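Local structure of serine protease inhibitor (Thermoanaerobacter tengcongensis, 2PEE) at residues 108-113 with 133-138; 169-174 with 319-324. The protein probably inhibits serine endopeptidases as a thermophilic serpin, with an N terminus that serves to trap the metastable native state. The protein carries 1 engineered substitution. All coordinates share one frame; numbering follows the deposited sequence.

Interaction 1. Residues 108-113 with 133-138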
loop_
_atom_site.group_PDB
_atom_site.type_symbol
_atom_site.label_atom_id
_atom_site.label_comp_id
_atom_site.label_asym_id
_atom_site.label_seq_id
_atom_site.Cartn_x
_atom_site.Cartn_y
_atom_site.Cartn_z
ATOM N N ASN A 108 2.472 5.041 -9.610
ATOM C CA ASN A 108 3.730 4.369 -9.908
ATOM C C ASN A 108 4.418 4.920 -11.136
ATOM O O ASN A 108 3.772 5.237 -12.148
ATOM C CB ASN A 108 3.500 2.870 -10.082
ATOM C CG ASN A 108 3.145 2.185 -8.768
ATOM O OD1 ASN A 108 3.093 2.822 -7.711
ATOM N ND2 ASN A 108 2.902 0.887 -8.830
ATOM N N SER A 109 5.736 5.042 -11.050
ATOM C CA SER A 109 6.524 5.444 -12.202
ATOM C C SER A 109 7.918 4.862 -12.102
ATOM O O SER A 109 8.358 4.485 -11.017
ATOM C CB SER A 109 6.579 6.972 -12.320
ATOM O OG SER A 109 6.926 7.593 -11.089
ATOM N N ILE A 110 8.583 4.770 -13.244
ATOM C CA ILE A 110 10.010 4.524 -13.319
ATOM C C ILE A 110 10.675 5.771 -13.909
ATOM O O ILE A 110 10.135 6.399 -14.813
ATOM C CB ILE A 110 10.332 3.291 -14.184
ATOM C CG1 ILE A 110 9.507 2.092 -13.723
ATOM C CG2 ILE A 110 11.816 2.936 -14.102
ATOM C CD1 ILE A 110 9.639 0.860 -14.614
ATOM N N TRP A 111 11.839 6.132 -13.371
ATOM C CA TRP A 111 12.613 7.287 -13.833
ATOM C C TRP A 111 14.017 6.814 -14.169
ATOM O O TRP A 111 14.671 6.157 -13.345
ATOM C CB TRP A 111 12.670 8.358 -12.739
ATOM C CG TRP A 111 11.337 9.022 -12.417
ATOM C CD1 TRP A 111 10.223 8.430 -11.870
ATOM C CD2 TRP A 111 11.000 10.402 -12.600
ATOM N NE1 TRP A 111 9.217 9.356 -11.721
ATOM C CE2 TRP A 111 9.671 10.573 -12.158
ATOM C CE3 TRP A 111 11.689 11.509 -13.104
ATOM C CZ2 TRP A 111 9.022 11.807 -12.208
ATOM C CZ3 TRP A 111 11.041 12.730 -13.152
ATOM C CH2 TRP A 111 9.722 12.869 -12.712
ATOM N N PHE A 112 14.468 7.135 -15.382
ATOM C CA PHE A 112 15.796 6.754 -15.880
ATOM C C PHE A 112 16.650 7.979 -16.113
ATOM O O PHE A 112 16.134 9.036 -16.494
ATOM C CB PHE A 112 15.689 6.035 -17.222
ATOM C CG PHE A 112 14.992 4.720 -17.160
ATOM C CD1 PHE A 112 13.693 4.586 -17.671
ATOM C CD2 PHE A 112 15.625 3.606 -16.608
ATOM C CE1 PHE A 112 13.026 3.362 -17.635
ATOM C CE2 PHE A 112 14.967 2.375 -16.558
ATOM C CZ PHE A 112 13.655 2.251 -17.074
ATOM N N LYS A 113 17.959 7.830 -15.920
ATOM C CA LYS A 113 18.901 8.903 -16.196
ATOM C C LYS A 113 19.163 9.036 -17.716
ATOM O O LYS A 113 19.472 8.048 -18.381
ATOM C CB LYS A 113 20.187 8.662 -15.405
ATOM C CG LYS A 113 21.150 9.834 -15.377
ATOM C CD LYS A 113 22.394 9.489 -14.582
ATOM C CE LYS A 113 23.217 10.722 -14.265
ATOM N NZ LYS A 113 24.080 10.453 -13.094
ATOM N N ALA A 133 1.334 3.490 -16.471
ATOM C CA ALA A 133 2.219 4.232 -15.574
ATOM C C ALA A 133 3.103 5.188 -16.364
ATOM O O ALA A 133 3.418 4.933 -17.517
ATOM C CB ALA A 133 3.081 3.267 -14.808
ATOM N N ASP A 134 3.521 6.277 -15.732
ATOM C CA ASP A 134 4.457 7.200 -16.350
ATOM C C ASP A 134 5.878 6.660 -16.244
ATOM O O ASP A 134 6.239 6.062 -15.231
ATOM C CB ASP A 134 4.363 8.558 -15.688
ATOM C CG ASP A 134 3.033 9.222 -15.917
ATOM O OD1 ASP A 134 2.457 9.054 -17.006
ATOM O OD2 ASP A 134 2.558 9.924 -15.010
ATOM N N ILE A 135 6.655 6.850 -17.309
ATOM C CA ILE A 135 8.027 6.388 -17.408
ATOM C C ILE A 135 8.786 7.592 -17.952
ATOM O O ILE A 135 8.455 8.106 -19.028
ATOM C CB ILE A 135 8.162 5.180 -18.405
ATOM C CG1 ILE A 135 7.169 4.039 -18.101
ATOM C CG2 ILE A 135 9.606 4.668 -18.503
ATOM C CD1 ILE A 135 7.379 3.299 -16.775
ATOM N N PHE A 136 9.787 8.054 -17.201
ATOM C CA PHE A 136 10.548 9.251 -17.564
ATOM C C PHE A 136 12.021 8.987 -17.799
ATOM O O PHE A 136 12.647 8.151 -17.144
ATOM C CB PHE A 136 10.460 10.326 -16.486
ATOM C CG PHE A 136 9.067 10.711 -16.107
ATOM C CD1 PHE A 136 8.402 10.043 -15.069
ATOM C CD2 PHE A 136 8.425 11.762 -16.746
ATOM C CE1 PHE A 136 7.101 10.399 -14.690
ATOM C CE2 PHE A 136 7.125 12.121 -16.381
ATOM C CZ PHE A 136 6.467 11.440 -15.340
ATOM N N LYS A 137 12.582 9.724 -18.747
ATOM C CA LYS A 137 14.011 9.874 -18.792
ATOM C C LYS A 137 14.276 11.292 -18.287
ATOM O O LYS A 137 13.474 12.200 -18.553
ATOM C CB LYS A 137 14.579 9.565 -20.189
ATOM C CG LYS A 137 14.155 10.479 -21.309
ATOM C CD LYS A 137 15.100 10.325 -22.493
ATOM C CE LYS A 137 14.636 11.145 -23.682
ATOM N NZ LYS A 137 15.807 11.752 -24.348
ATOM N N ALA A 138 15.349 11.459 -17.510
ATOM C CA ALA A 138 15.655 12.739 -16.866
ATOM C C ALA A 138 17.150 12.961 -16.655
ATOM O O ALA A 138 17.931 12.009 -16.607
ATOM C CB ALA A 138 14.933 12.840 -15.544
#

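Interaction 2. Residues 169-174 with 319-324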
loop_
_atom_site.group_PDB
_atom_site.type_symbol
_atom_site.label_atom_id
_atom_site.label_comp_id
_atom_site.label_asym_id
_atom_site.label_seq_id
_atom_site.Cartn_x
_atom_site.Cartn_y
_atom_site.Cartn_z
ATOM N N PRO A 169 25.138 10.672 -7.672
ATOM C CA PRO A 169 25.610 10.308 -9.023
ATOM C C PRO A 169 25.879 8.806 -9.013
ATOM O O PRO A 169 26.105 8.245 -7.935
ATOM C CB PRO A 169 26.909 11.093 -9.175
ATOM C CG PRO A 169 26.964 12.045 -8.007
ATOM C CD PRO A 169 26.116 11.487 -6.931
ATOM N N GLU A 170 25.845 8.148 -10.165
ATOM C CA GLU A 170 25.837 6.678 -10.187
ATOM C C GLU A 170 24.418 6.073 -10.067
ATOM O O GLU A 170 24.220 4.903 -10.400
ATOM C CB GLU A 170 26.743 6.090 -9.090
ATOM C CG GLU A 170 28.221 5.829 -9.438
ATOM C CD GLU A 170 28.863 6.856 -10.359
ATOM O OE1 GLU A 170 28.737 6.714 -11.597
ATOM O OE2 GLU A 170 29.529 7.779 -9.845
ATOM N N ASP A 171 23.434 6.845 -9.596
ATOM C CA ASP A 171 22.030 6.398 -9.716
ATOM C C ASP A 171 21.616 6.492 -11.172
ATOM O O ASP A 171 21.947 7.468 -11.862
ATOM C CB ASP A 171 21.051 7.230 -8.882
ATOM C CG ASP A 171 21.191 7.003 -7.392
ATOM O OD1 ASP A 171 21.800 5.998 -6.955
ATOM O OD2 ASP A 171 20.679 7.858 -6.648
ATOM N N VAL A 172 20.889 5.475 -11.632
ATOM C CA VAL A 172 20.468 5.405 -13.037
ATOM C C VAL A 172 18.962 5.101 -13.189
ATOM O O VAL A 172 18.391 5.303 -14.263
ATOM C CB VAL A 172 21.358 4.415 -13.894
ATOM C CG1 VAL A 172 22.824 4.748 -13.772
ATOM C CG2 VAL A 172 21.147 2.963 -13.507
ATOM N N MET A 173 18.325 4.639 -12.111
ATOM C CA MET A 173 16.970 4.114 -12.202
ATOM C C MET A 173 16.262 4.107 -10.853
ATOM O O MET A 173 16.773 3.530 -9.886
ATOM C CB MET A 173 17.028 2.694 -12.764
ATOM C CG MET A 173 15.698 1.995 -12.944
ATOM S SD MET A 173 15.998 0.336 -13.600
ATOM C CE MET A 173 14.311 -0.166 -13.942
ATOM N N TYR A 174 15.097 4.752 -10.797
ATOM C CA TYR A 174 14.243 4.725 -9.613
ATOM C C TYR A 174 12.888 4.176 -9.965
ATOM O O TYR A 174 12.353 4.461 -11.052
ATOM C CB TYR A 174 13.969 6.121 -9.081
ATOM C CG TYR A 174 15.124 6.844 -8.484
ATOM C CD1 TYR A 174 15.416 8.137 -8.882
ATOM C CD2 TYR A 174 15.914 6.257 -7.506
ATOM C CE1 TYR A 174 16.474 8.827 -8.340
ATOM C CE2 TYR A 174 16.973 6.937 -6.957
ATOM C CZ TYR A 174 17.246 8.225 -7.383
ATOM O OH TYR A 174 18.300 8.925 -6.848
ATOM N N ASN A 319 25.634 -0.194 -16.754
ATOM C CA ASN A 319 24.758 -1.365 -16.749
ATOM C C ASN A 319 23.578 -1.139 -15.820
ATOM O O ASN A 319 23.777 -0.925 -14.637
ATOM C CB ASN A 319 25.532 -2.617 -16.318
ATOM C CG ASN A 319 24.663 -3.853 -16.302
ATOM O OD1 ASN A 319 24.557 -4.560 -17.305
ATOM N ND2 ASN A 319 24.012 -4.108 -15.171
ATOM N N LEU A 320 22.358 -1.209 -16.350
ATOM C CA LEU A 320 21.163 -0.784 -15.618
ATOM C C LEU A 320 20.844 -1.600 -14.382
ATOM O O LEU A 320 20.769 -2.827 -14.434
ATOM C CB LEU A 320 19.956 -0.775 -16.529
ATOM C CG LEU A 320 19.781 0.493 -17.363
ATOM C CD1 LEU A 320 19.050 0.166 -18.647
ATOM C CD2 LEU A 320 19.032 1.552 -16.570
ATOM N N TYR A 321 20.656 -0.894 -13.271
ATOM C CA TYR A 321 20.375 -1.492 -11.976
ATOM C C TYR A 321 19.424 -0.562 -11.215
ATOM O O TYR A 321 19.451 0.656 -11.435
ATOM C CB TYR A 321 21.677 -1.690 -11.188
ATOM C CG TYR A 321 22.231 -0.412 -10.588
ATOM C CD1 TYR A 321 21.983 -0.093 -9.251
ATOM C CD2 TYR A 321 22.981 0.489 -11.359
ATOM C CE1 TYR A 321 22.463 1.077 -8.693
ATOM C CE2 TYR A 321 23.455 1.666 -10.809
ATOM C CZ TYR A 321 23.193 1.946 -9.470
ATOM O OH TYR A 321 23.651 3.100 -8.890
ATOM N N ILE A 322 18.592 -1.116 -10.325
ATOM C CA ILE A 322 17.693 -0.267 -9.528
ATOM C C ILE A 322 18.428 0.332 -8.352
ATOM O O ILE A 322 18.903 -0.397 -7.488
ATOM C CB ILE A 322 16.445 -1.000 -8.999
ATOM C CG1 ILE A 322 15.596 -1.513 -10.159
ATOM C CG2 ILE A 322 15.616 -0.058 -8.132
ATOM C CD1 ILE A 322 14.689 -2.634 -9.765
ATOM N N SER A 323 18.505 1.658 -8.326
ATOM C CA SER A 323 19.180 2.367 -7.254
ATOM C C SER A 323 18.316 2.363 -5.998
ATOM O O SER A 323 18.790 2.003 -4.919
ATOM C CB SER A 323 19.519 3.792 -7.684
ATOM O OG SER A 323 20.312 3.792 -8.869
ATOM N N GLU A 324 17.048 2.746 -6.146
ATOM C CA GLU A 324 16.099 2.778 -5.036
ATOM C C GLU A 324 14.709 2.485 -5.521
ATOM O O GLU A 324 14.333 2.878 -6.627
ATOM C CB GLU A 324 16.129 4.137 -4.320
ATOM C CG GLU A 324 17.495 4.425 -3.624
ATOM C CD GLU A 324 17.544 5.729 -2.860
ATOM O OE1 GLU A 324 18.668 6.257 -2.668
ATOM O OE2 GLU A 324 16.462 6.222 -2.451
#

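Interaction 1. Residues 108-113 with 133-138
Phe136 lays one face of its ring against the indole of Trp111, its CD1 over the Trp111 face and offset toward the rim, in a face-to-face stack with the Phe136 centroid 4.1 Å from that of the Trp111 six-membered ring and the planes 29° from parallel. Both side chains leave the backbone with CG anti to the carbonyl carbon (chi1 -67° for Trp111, -55° for Phe136), which makes the rings point the same way and overlap. The bump of Phe136 CB also sits over the six-membered ring of Trp111, a CH-pi contact of 4.0 Å to its centroid. The rim beside Trp111 CE3 is filled by Ala138 CB, at 4.3 Å and near the indole plane. At the pyrrole rim, Trp111 NE1 donates to Ser109 OG (3.0 Å), almost in the ring plane, which helps set the turn of the indole. The two segments belong to strands 102-113 and 134-138, parallel neighbours in serpin beta-sheet A. Phe136 N to Ile110 O (2.9 Å), Phe112 N to Phe136 O and Ala138 N to Phe112 O stitch them together, while Ile110 N to Asp134 O is weak. The Trp111 and Phe136 side of the sheet lies under helix 142-155, whose Trp151 meets the Phe136 ring edge-to-face. On the other side Ile135 lies alongside Ile110 and Phe112: its CD1 is 3.9 Å from Ile110 CG1, and its CG2 abuts the edge of the Phe112 ring, 3.8 Å from CE1. Phe117 stacks on Phe112, and Ile110 leans on Thr60 of helix 50-61.

Interaction 2. Residues 169-174 with 319-324
Tyr321 reaches residues 169-174 with the CD2-CE2 edge of its ring and its hydroxyl. From a CB that points away from them, the ring is carried back by a chi1 of 76°, which puts CG between the backbone N and the carbonyl carbon. CD2 and CE2 then each lie 3.8 Å from Val172 CG2, the two side chains crossing at about a right angle. CE2 and CZ also approach Glu170 O, which lies near the ring plane at its edge, and the terminal OH donates to that carbonyl, though the modelled bond is too short for its length to be trusted. An alanine in place of Tyr321 would strip away the ring, and is likely to open a gap beside Val172 CG2 and take from Glu170 O the neighbouring hydroxyl. Next along, Ser323 OG accepts from Val172 N (3.3 Å) and gives a weak bond to Asp171 OD1, while Ser323 N donates to Met173 O (3.0 Å). Met173 runs out extended, its SD 3.9 Å from Ile322 CG1. Tyr174 and Glu324 lie side by side, CD2 to CB 3.8 Å, and the Glu324 carboxylate goes on to a salt bridge with Lys288. The contact sits at the start of strand 173-183 and the loop leading into strand 324-333 in sheet A, with strand 102-113 flanking the first, strand 270-288 the second, and Asn290 of helix 290-296 bonded to Ser323 O.

How the interactions relate
Strands 102-113 and 173-183 are antiparallel neighbours in sheet A, so interaction 1 and interaction 2, centres 12 Å apart, meet across one strand pair. Trp111 N to Tyr174 O (2.9 Å) and Lys113 N to Val172 O (3.1 Å) are probable bonds between them, and Lys113 CD packs against Asp171 O. Met173 of interaction 2 touches Ile110 and Phe112 of interaction 1. The N-terminal strand 4-5 pairs with strand 134-138, placing interaction 1 beside the region that traps the native state. A glycerol, probably from the crystallisation liquor, hydrogen-bonds Asn108 N there. Interaction 2 lies at the start of the strand pair 173-183 and 324-333, between which, in inhibitory serpins, the cleaved reactive-centre loop inserts.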